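Local structure of pseudoalteromonas arctica PAMC 21717 (Pseudoalteromonas arctica, 5YL7) at residues A38-G43 against I168-G173. The protein hydrolyses peptide bonds as a cold-active, calcium-binding serine protease of the subtilase family, studied as a laundry-detergent enzyme. Sequence-based numbering, arbitrary orientation.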
ATOM      1  N   ALA A  38      -1.793  -4.796  -7.312  1.00  4.23           N
ATOM      2  CA  ALA A  38      -1.351  -5.908  -6.453  1.00  4.73           C
ATOM      3  C   ALA A  38      -0.866  -5.335  -5.133  1.00  4.88           C
ATOM      4  O   ALA A  38      -0.023  -4.435  -5.123  1.00  5.94           O
ATOM      5  CB  ALA A  38      -0.318  -6.736  -7.182  1.00  5.18           C
ATOM      6  N   VAL A  39      -1.363  -5.872  -4.044  1.00  4.12           N
ATOM      7  CA  VAL A  39      -0.984  -5.451  -2.682  1.00  4.60           C
ATOM      8  C   VAL A  39      -0.168  -6.569  -2.089  1.00  4.53           C
ATOM      9  O   VAL A  39      -0.704  -7.670  -1.833  1.00  4.78           O
ATOM     10  CB  VAL A  39      -2.206  -5.109  -1.844  1.00  5.00           C
ATOM     11  CG1 VAL A  39      -1.844  -4.942  -0.413  1.00  5.68           C
ATOM     12  CG2 VAL A  39      -2.893  -3.901  -2.399  1.00  4.98           C
ATOM     13  N   LEU A  40       1.146  -6.353  -1.937  1.00  4.39           N
ATOM     14  CA  LEU A  40       2.087  -7.363  -1.437  1.00  4.54           C
ATOM     15  C   LEU A  40       2.230  -7.148   0.031  1.00  4.82           C
ATOM     16  O   LEU A  40       2.817  -6.132   0.432  1.00  5.10           O
ATOM     17  CB  LEU A  40       3.433  -7.239  -2.165  1.00  5.42           C
ATOM     18  CG  LEU A  40       3.544  -7.957  -3.502  1.00  6.17           C
ATOM     19  CD1 LEU A  40       2.549  -7.418  -4.517  1.00  6.48           C
ATOM     20  CD2 LEU A  40       4.956  -7.787  -4.062  1.00  6.71           C
ATOM     21  N   ASP A  41       1.657  -8.010   0.867  1.00  4.98           N
ATOM     22  CA  ASP A  41       1.442  -7.673   2.264  1.00  5.32           C
ATOM     23  C   ASP A  41       1.173  -8.928   3.032  1.00  5.11           C
ATOM     24  O   ASP A  41       1.577 -10.065   2.638  1.00  5.15           O
ATOM     25  CB  ASP A  41       0.355  -6.562   2.345  1.00  5.85           C
ATOM     26  CG  ASP A  41       0.551  -5.646   3.441  1.00  7.47           C
ATOM     27  OD1 ASP A  41       0.483  -6.061   4.616  1.00  7.50           O
ATOM     28  OD2 ASP A  41       0.700  -4.430   3.231  1.00  8.72           O
ATOM     29  N   THR A  42       0.429  -8.791   4.150  1.00  4.95           N
ATOM     30  CA  THR A  42       0.147  -9.909   5.042  1.00  5.27           C
ATOM     31  C   THR A  42      -1.008 -10.801   4.566  1.00  5.49           C
ATOM     32  O   THR A  42      -1.327 -11.771   5.254  1.00  6.17           O
ATOM     33  CB  THR A  42      -0.117  -9.422   6.495  1.00  5.54           C
ATOM     34  OG1 THR A  42      -1.388  -8.686   6.480  1.00  6.18           O
ATOM     35  CG2 THR A  42       0.953  -8.532   7.012  1.00  6.50           C
ATOM     36  N   GLY A  43      -1.603 -10.462   3.435  1.00  5.07           N
ATOM     37  CA  GLY A  43      -2.842 -11.045   3.018  1.00  5.82           C
ATOM     38  C   GLY A  43      -4.025 -10.222   3.333  1.00  5.23           C
ATOM     39  O   GLY A  43      -3.880  -9.042   3.707  1.00  6.23           O
ATOM     40  N   ILE A 168       1.954  -2.107  -8.344  1.00  4.37           N
ATOM     41  CA  ILE A 168       2.301  -2.895  -7.132  1.00  4.71           C
ATOM     42  C   ILE A 168       2.407  -1.922  -6.009  1.00  4.92           C
ATOM     43  O   ILE A 168       3.079  -0.866  -6.108  1.00  5.78           O
ATOM     44  CB  ILE A 168       3.596  -3.648  -7.332  1.00  4.98           C
ATOM     45  CG1 ILE A 168       3.342  -4.916  -8.217  1.00  5.71           C
ATOM     46  CG2 ILE A 168       4.282  -4.013  -6.061  1.00  5.58           C
ATOM     47  CD1 ILE A 168       4.603  -5.500  -8.770  1.00  6.80           C
ATOM     48  N   ASN A 169       1.822  -2.274  -4.871  1.00  4.41           N
ATOM     49  CA  ASN A 169       2.043  -1.596  -3.573  1.00  4.61           C
ATOM     50  C   ASN A 169       2.802  -2.479  -2.638  1.00  4.48           C
ATOM     51  O   ASN A 169       2.394  -3.624  -2.375  1.00  5.42           O
ATOM     52  CB  ASN A 169       0.683  -1.186  -2.959  1.00  4.81           C
ATOM     53  CG  ASN A 169       0.862  -0.358  -1.728  1.00  4.91           C
ATOM     54  OD1 ASN A 169       0.947   0.867  -1.802  1.00  6.33           O
ATOM     55  ND2 ASN A 169       1.011  -1.027  -0.544  1.00  5.67           N
ATOM     56  N   MET A 170       3.914  -1.990  -2.104  1.00  4.75           N
ATOM     57  CA  MET A 170       4.699  -2.682  -1.070  1.00  5.18           C
ATOM     58  C   MET A 170       4.807  -1.773   0.103  1.00  4.78           C
ATOM     59  O   MET A 170       5.719  -0.922   0.287  1.00  5.87           O
ATOM     60  CB  MET A 170       6.133  -3.055  -1.524  1.00  6.59           C
ATOM     61  CG  MET A 170       6.052  -4.278  -2.474  1.00  8.20           C
ATOM     62  SD  MET A 170       7.711  -5.019  -2.755  1.00 12.95           S
ATOM     63  CE  MET A 170       7.735  -4.002  -3.791  1.00  4.41           C
ATOM     64  N   SER A 171       3.944  -2.017   1.098  1.00  5.13           N
ATOM     65  CA  SER A 171       3.931  -1.322   2.414  1.00  5.78           C
ATOM     66  C   SER A 171       4.733  -2.167   3.365  1.00  6.73           C
ATOM     67  O   SER A 171       4.193  -2.773   4.322  1.00  9.36           O
ATOM     68  CB  SER A 171       2.504  -1.156   2.855  1.00  5.32           C
ATOM     69  OG  SER A 171       1.866  -0.135   2.142  1.00  5.31           O
ATOM     70  N   LEU A 172       6.012  -2.326   3.123  1.00  6.41           N
ATOM     71  CA  LEU A 172       6.908  -3.259   3.839  1.00  7.14           C
ATOM     72  C   LEU A 172       8.316  -2.848   3.660  1.00  8.52           C
ATOM     73  O   LEU A 172       8.629  -2.034   2.743  1.00  8.81           O
ATOM     74  CB  LEU A 172       6.629  -4.718   3.367  1.00  8.71           C
ATOM     75  CG  LEU A 172       6.934  -4.987   1.881  1.00  9.10           C
ATOM     76  CD1 LEU A 172       8.444  -5.168   1.581  1.00 11.78           C
ATOM     77  CD2 LEU A 172       6.238  -6.221   1.339  1.00 11.08           C
ATOM     78  N   GLY A 173       9.182  -3.323   4.502  1.00  7.81           N
ATOM     79  CA  GLY A 173      10.612  -3.085   4.292  1.00 10.22           C
ATOM     80  C   GLY A 173      11.456  -3.462   5.462  1.00 10.41           C
ATOM     81  O   GLY A 173      10.998  -4.075   6.436  1.00 12.28           O
TER
HETATM   82  O   HOH W   1       1.599  -3.659   0.695  1.00  6.64           O
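One water joins D41, L40 and S171 where two neighbouring parallel strands, 36-41 and 167-170, splay apart at their C-terminal ends. It accepts from S171 N (2.9 Å) and donates toward D41 OD2 and L40 O, both oxygens at 2.8 Å from the water, with more acceptors near it than its two protons can serve, so these two donations need not both hold at once. It thus fills in where direct pairing has given out: L40 O and S171 N stand 4.3 Å apart. Upstream the strands bond directly. N169 bonds to the two residues flanking V39, its N donating to A38 O at 2.9 Å and its O accepting from L40 N, each bond nearly straight. On the face that helix 140-150 covers, L40 does most of the apolar work: with CG anti to the carbonyl carbon (chi1 -85°), its CD1 meets I168 CG2 at 4.1 Å, while CB and CD2 lie alongside M170 CG. L172 closes the end of the contact, CD2 at 3.5 Å from L40 O. The carboxylate of D41 is divided between two tasks. OD2 takes the water; OD1 receives T42 N (2.8 Å, bent at 144°) on its anti lone pair and also a hydrogen bond from H100 ND1. An alanine in place of D41 would probably leave H100 ND1 and T42 N without their shared acceptor and the water without one of its acceptors. S171 OG is hydrogen-bonded to the backbone carbonyl O of S281. D41, H100 and S281 have the geometry of the Ser-His-Asp triad of subtilases, so D41 is probably its aspartate, and the backbone bond of G173 to the bound peptide puts the second segment beside the substrate cleft; the water and T42 N would then help fix the carboxylate that orients the histidine.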